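Lipoate-protein ligase 1 (Plasmodium falciparum, PDB 5T8U) is a ligase of the lipoate-protein ligase family, pairing a lipoyl protein ligase A/B catalytic domain with a smaller C-terminal domain, modelled here with lipoic acid. Local coordinates at residues F31-N35 with N255-Y261; K69-I73 with I307-C311. One frame throughout, in Å; residues are numbered along the deposited sequence.

Contact 1: residues F31-N35 with N255-Y261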
loop_
_atom_site.group_PDB
_atom_site.type_symbol
_atom_site.label_atom_id
_atom_site.label_comp_id
_atom_site.label_asym_id
_atom_site.label_seq_id
_atom_site.Cartn_x
_atom_site.Cartn_y
_atom_site.Cartn_z
ATOM N N PHE A 31 12.072 -0.860 4.389
ATOM C CA PHE A 31 13.116 -0.721 5.398
ATOM C C PHE A 31 12.667 0.200 6.524
ATOM O O PHE A 31 13.005 -0.024 7.691
ATOM C CB PHE A 31 14.402 -0.200 4.759
ATOM C CG PHE A 31 15.591 -0.246 5.675
ATOM C CD1 PHE A 31 16.484 -1.303 5.620
ATOM C CD2 PHE A 31 15.810 0.762 6.598
ATOM C CE1 PHE A 31 17.575 -1.350 6.464
ATOM C CE2 PHE A 31 16.898 0.719 7.444
ATOM C CZ PHE A 31 17.782 -0.337 7.377
ATOM N N LEU A 32 11.906 1.244 6.193
ATOM C CA LEU A 32 11.381 2.131 7.224
ATOM C C LEU A 32 10.350 1.413 8.084
ATOM O O LEU A 32 10.351 1.554 9.313
ATOM C CB LEU A 32 10.774 3.379 6.583
ATOM C CG LEU A 32 11.723 4.204 5.711
ATOM C CD1 LEU A 32 10.942 5.188 4.856
ATOM C CD2 LEU A 32 12.744 4.929 6.565
ATOM N N LEU A 33 9.466 0.632 7.457
ATOM C CA LEU A 33 8.482 -0.128 8.219
ATOM C C LEU A 33 9.151 -1.161 9.119
ATOM O O LEU A 33 8.751 -1.338 10.276
ATOM C CB LEU A 33 7.495 -0.808 7.270
ATOM C CG LEU A 33 6.560 -1.847 7.899
ATOM C CD1 LEU A 33 5.789 -1.258 9.071
ATOM C CD2 LEU A 33 5.601 -2.400 6.860
ATOM N N ASN A 34 10.167 -1.855 8.611
ATOM C CA ASN A 34 10.814 -2.927 9.356
ATOM C C ASN A 34 11.904 -2.439 10.304
ATOM O O ASN A 34 12.482 -3.257 11.028
ATOM C CB ASN A 34 11.401 -3.958 8.385
ATOM C CG ASN A 34 10.333 -4.807 7.722
ATOM O OD1 ASN A 34 10.302 -4.947 6.499
ATOM N ND2 ASN A 34 9.448 -5.379 8.531
ATOM N N ASN A 35 12.199 -1.137 10.323
ATOM C CA ASN A 35 13.182 -0.585 11.249
ATOM C C ASN A 35 12.670 0.703 11.885
ATOM O O ASN A 35 13.462 1.586 12.231
ATOM C CB ASN A 35 14.518 -0.330 10.547
ATOM C CG ASN A 35 15.180 -1.609 10.077
ATOM O OD1 ASN A 35 15.856 -2.291 10.847
ATOM N ND2 ASN A 35 14.992 -1.940 8.805
ATOM N N ASN A 255 22.607 -1.401 3.442
ATOM C CA ASN A 255 22.381 -2.464 4.403
ATOM C C ASN A 255 22.081 -3.776 3.677
ATOM O O ASN A 255 21.453 -3.774 2.615
ATOM C CB ASN A 255 21.218 -2.098 5.321
ATOM C CG ASN A 255 21.006 -3.110 6.428
ATOM O OD1 ASN A 255 20.516 -4.213 6.191
ATOM N ND2 ASN A 255 21.362 -2.731 7.650
ATOM N N PRO A 256 22.517 -4.916 4.226
ATOM C CA PRO A 256 22.170 -6.196 3.585
ATOM C C PRO A 256 20.676 -6.449 3.548
ATOM O O PRO A 256 20.180 -7.053 2.588
ATOM C CB PRO A 256 22.899 -7.238 4.447
ATOM C CG PRO A 256 23.927 -6.477 5.208
ATOM C CD PRO A 256 23.353 -5.116 5.422
ATOM N N GLU A 257 19.943 -6.011 4.572
ATOM C CA GLU A 257 18.490 -6.140 4.563
ATOM C C GLU A 257 17.888 -5.365 3.398
ATOM O O GLU A 257 17.024 -5.875 2.672
ATOM C CB GLU A 257 17.925 -5.646 5.895
ATOM C CG GLU A 257 16.504 -6.084 6.177
ATOM C CD GLU A 257 15.960 -5.487 7.461
ATOM O OE1 GLU A 257 16.767 -5.202 8.372
ATOM O OE2 GLU A 257 14.729 -5.299 7.557
ATOM N N PHE A 258 18.341 -4.125 3.200
ATOM C CA PHE A 258 17.850 -3.320 2.088
ATOM C C PHE A 258 18.092 -4.022 0.758
ATOM O O PHE A 258 17.177 -4.154 -0.061
ATOM C CB PHE A 258 18.521 -1.946 2.099
ATOM C CG PHE A 258 17.981 -1.003 1.064
ATOM C CD1 PHE A 258 16.926 -0.160 1.363
ATOM C CD2 PHE A 258 18.524 -0.961 -0.210
ATOM C CE1 PHE A 258 16.423 0.708 0.415
ATOM C CE2 PHE A 258 18.024 -0.094 -1.163
ATOM C CZ PHE A 258 16.972 0.741 -0.849
ATOM N N LEU A 259 19.326 -4.473 0.520
ATOM C CA LEU A 259 19.624 -5.193 -0.714
ATOM C C LEU A 259 18.767 -6.445 -0.849
ATOM O O LEU A 259 18.401 -6.830 -1.965
ATOM C CB LEU A 259 21.108 -5.558 -0.768
ATOM C CG LEU A 259 22.080 -4.402 -1.015
ATOM C CD1 LEU A 259 23.513 -4.862 -0.813
ATOM C CD2 LEU A 259 21.900 -3.831 -2.414
ATOM N N LYS A 260 18.445 -7.097 0.270
ATOM C CA LYS A 260 17.539 -8.239 0.231
ATOM C C LYS A 260 16.176 -7.828 -0.312
ATOM O O LYS A 260 15.661 -8.433 -1.262
ATOM C CB LYS A 260 17.404 -8.839 1.631
ATOM C CG LYS A 260 16.603 -10.131 1.698
ATOM C CD LYS A 260 16.033 -10.354 3.094
ATOM C CE LYS A 260 17.125 -10.437 4.156
ATOM N NZ LYS A 260 16.558 -10.495 5.530
ATOM N N TYR A 261 15.574 -6.794 0.283
ATOM C CA TYR A 261 14.290 -6.299 -0.206
ATOM C C TYR A 261 14.369 -5.939 -1.685
ATOM O O TYR A 261 13.526 -6.356 -2.486
ATOM C CB TYR A 261 13.852 -5.083 0.611
ATOM C CG TYR A 261 13.662 -5.345 2.090
ATOM C CD1 TYR A 261 13.385 -6.620 2.564
ATOM C CD2 TYR A 261 13.754 -4.310 3.011
ATOM C CE1 TYR A 261 13.208 -6.858 3.913
ATOM C CE2 TYR A 261 13.580 -4.538 4.362
ATOM C CZ TYR A 261 13.305 -5.812 4.807
ATOM O OH TYR A 261 13.132 -6.044 6.151
#
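Two helices far apart in sequence meet here, the end of helix 22-34 lying against the first turns of helix 256-266. The t rotamer of Phe31 (chi1 -170°) swings its ring out from its own helix to the start of the other. There CE1 of Phe31 comes 3.9 Å from CG of Asn255, which lies at the ring edge, while CD1 of Phe31 sits 4.1 Å from CB of Phe258. A large, buried aromatic suits this place because it can span the gap between the two helices, and Tyr42 packs on it edge-to-face. Phe258, also t, sends its ring along helix 22-34 to Ser27 and Leu28, meeting Phe24 edge-to-face. Tyr261 takes the m rotamer instead, which brings its ring to the other helix, with CE2 4.4 Å from CB of Phe31. The extended Glu257 (t, t) reaches past this group until its OE2 is 3.7 Å from CB of Asn34. Two of the asparagines, Asn255 and Asn35, bond to their own backbone. Asn255 is the N-cap: its t side chain turns OD1 onto the N of Glu257, a very short 2.5 Å hydrogen bond that occupies an amide with no acceptor a turn earlier. Asn35, in m, folds back so that its ND2 donates to O of Phe31 at 3.0 Å. On another face of helix 22-34, Leu33 packs on strands 150-159 and 162-170. Cohesion therefore comes mainly from aromatic and aliphatic carbon, with Asn255 capping helix 256-266 and the partly exposed Glu257 carboxylate reaching across to Asn34.

Contact 2: residues K69-I73 with I307-C311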
loop_
_atom_site.group_PDB
_atom_site.type_symbol
_atom_site.label_atom_id
_atom_site.label_comp_id
_atom_site.label_asym_id
_atom_site.label_seq_id
_atom_site.Cartn_x
_atom_site.Cartn_y
_atom_site.Cartn_z
ATOM N N LYS A 69 -0.052 -7.404 -3.261
ATOM C CA LYS A 69 0.514 -8.618 -2.682
ATOM C C LYS A 69 -0.235 -9.873 -3.110
ATOM O O LYS A 69 0.372 -10.944 -3.232
ATOM C CB LYS A 69 0.523 -8.514 -1.155
ATOM C CG LYS A 69 0.865 -9.820 -0.458
ATOM C CD LYS A 69 1.179 -9.616 1.011
ATOM C CE LYS A 69 0.650 -10.771 1.847
ATOM N NZ LYS A 69 1.238 -10.798 3.214
ATOM N N ASN A 70 -1.543 -9.768 -3.350
ATOM C CA ASN A 70 -2.388 -10.938 -3.569
ATOM C C ASN A 70 -3.083 -10.924 -4.926
ATOM O O ASN A 70 -4.044 -11.672 -5.128
ATOM C CB ASN A 70 -3.427 -11.045 -2.449
ATOM C CG ASN A 70 -2.795 -11.266 -1.090
ATOM O OD1 ASN A 70 -1.880 -12.077 -0.942
ATOM N ND2 ASN A 70 -3.275 -10.538 -0.089
ATOM N N GLN A 71 -2.622 -10.106 -5.863
ATOM C CA GLN A 71 -3.238 -10.039 -7.178
ATOM C C GLN A 71 -2.525 -10.959 -8.165
ATOM O O GLN A 71 -1.355 -11.311 -7.996
ATOM C CB GLN A 71 -3.226 -8.604 -7.702
ATOM C CG GLN A 71 -4.496 -7.824 -7.422
ATOM C CD GLN A 71 -4.571 -6.538 -8.219
ATOM O OE1 GLN A 71 -3.648 -5.723 -8.191
ATOM N NE2 GLN A 71 -5.670 -6.352 -8.941
ATOM N N ASN A 72 -3.257 -11.351 -9.205
ATOM C CA ASN A 72 -2.725 -12.174 -10.284
ATOM C C ASN A 72 -2.284 -11.259 -11.418
ATOM O O ASN A 72 -3.099 -10.516 -11.975
ATOM C CB ASN A 72 -3.772 -13.177 -10.769
ATOM C CG ASN A 72 -3.327 -13.938 -12.003
ATOM O OD1 ASN A 72 -3.421 -13.433 -13.123
ATOM N ND2 ASN A 72 -2.850 -15.161 -11.808
ATOM N N ILE A 73 -0.995 -11.317 -11.762
ATOM C CA ILE A 73 -0.441 -10.377 -12.734
ATOM C C ILE A 73 -1.090 -10.568 -14.100
ATOM O O ILE A 73 -1.318 -9.599 -14.835
ATOM C CB ILE A 73 1.090 -10.530 -12.808
ATOM C CG1 ILE A 73 1.686 -9.436 -13.696
ATOM C CG2 ILE A 73 1.469 -11.917 -13.327
ATOM C CD1 ILE A 73 3.201 -9.372 -13.670
ATOM N N ILE A 307 -4.920 -18.038 -2.758
ATOM C CA ILE A 307 -5.970 -17.033 -2.867
ATOM C C ILE A 307 -5.406 -15.817 -3.584
ATOM O O ILE A 307 -4.372 -15.275 -3.178
ATOM C CB ILE A 307 -6.530 -16.635 -1.488
ATOM C CG1 ILE A 307 -7.074 -17.868 -0.762
ATOM C CG2 ILE A 307 -7.625 -15.572 -1.644
ATOM C CD1 ILE A 307 -7.610 -17.598 0.637
ATOM N N PHE A 308 -6.084 -15.396 -4.647
ATOM C CA PHE A 308 -5.839 -14.110 -5.279
ATOM C C PHE A 308 -7.016 -13.194 -4.981
ATOM O O PHE A 308 -8.153 -13.652 -4.855
ATOM C CB PHE A 308 -5.656 -14.251 -6.792
ATOM C CG PHE A 308 -4.557 -15.195 -7.187
ATOM C CD1 PHE A 308 -4.648 -15.929 -8.359
ATOM C CD2 PHE A 308 -3.434 -15.345 -6.393
ATOM C CE1 PHE A 308 -3.639 -16.798 -8.728
ATOM C CE2 PHE A 308 -2.422 -16.211 -6.757
ATOM C CZ PHE A 308 -2.524 -16.939 -7.925
ATOM N N SER A 309 -6.750 -11.896 -4.856
ATOM C CA SER A 309 -7.802 -10.992 -4.417
ATOM C C SER A 309 -7.466 -9.557 -4.794
ATOM O O SER A 309 -6.349 -9.237 -5.209
ATOM C CB SER A 309 -8.017 -11.104 -2.906
ATOM O OG SER A 309 -9.045 -10.234 -2.463
ATOM N N ASP A 310 -8.469 -8.695 -4.622
ATOM C CA ASP A 310 -8.372 -7.259 -4.845
ATOM C C ASP A 310 -8.515 -6.480 -3.540
ATOM O O ASP A 310 -8.756 -5.269 -3.563
ATOM C CB ASP A 310 -9.449 -6.831 -5.844
ATOM C CG ASP A 310 -9.111 -5.545 -6.568
ATOM O OD1 ASP A 310 -7.950 -5.385 -6.996
ATOM O OD2 ASP A 310 -10.021 -4.705 -6.731
ATOM N N CYS A 311 -8.353 -7.156 -2.405
ATOM C CA CYS A 311 -8.790 -6.649 -1.113
ATOM C C CYS A 311 -7.694 -5.844 -0.423
ATOM O O CYS A 311 -6.501 -6.042 -0.664
ATOM C CB CYS A 311 -9.215 -7.814 -0.214
ATOM S SG CYS A 311 -10.008 -7.350 1.340
#
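The loop after strand 64-66 runs up to the last residues of strand 302-309, an edge strand of the three-stranded antiparallel sheet. Lys69 comes first; its side chain leads away and forms a salt bridge with Asp318 of helix 314-321, a second tie to the same region. At Asn70 the backbone does the work. Its O accepts from N of Ser309 at 2.7 Å (153°) and also lies 3.0 Å from CA of Phe308, a CA-H...O contact. This pairing uses the open side of the edge strand, since Phe308 spends its backbone bonds on Glu292 in strand 289-297. The side chain of Asn70 rests on Ile317. Gln71 continues the crossing: its CG lies 3.2 Å from the carbonyl O of Ser309, while its own O accepts from Arg91. Asn72 then lays its amide beside an aromatic, ND2 standing 3.6 Å from CE1 of Phe308, whose ring also meets Phe294. Asparagine suits this position twice over, because OD1 of Asn72 caps helix 73-76 by accepting from N of Ser75. Ser309 turns its short side chain aside, where OG bonds to O of Lys290. The Asn70-Ser309 hydrogen bond, main chain at both ends, and the Lys69-Asp318 salt bridge thus both help join the C-terminal sheet and helix 314-321 to the catalytic part, flanked by packing of Gln71 and Asn72 on Ser309 and Phe308.

How the contacts relate
The segments alternate along the chain, 31-35, 69-73, 255-261 and 307-311, so each contact joins an early part of the protein to a late one. Their centres lie about 24 Å apart and their nearest atoms about 10 Å, without touching. Contact 1 joins helix to helix beside the large sheet, its centre about 17 Å from that of the chain; contact 2, at about 13 Å, joins a loop to the C-terminal sheet. Contact 2 has the clearer relation to the pocket: the Asp310 side chain is about 6 Å from lipoic acid, and Lys69 bonds through its backbone to Thr94, between the pocket residues Arg92 and Gly96.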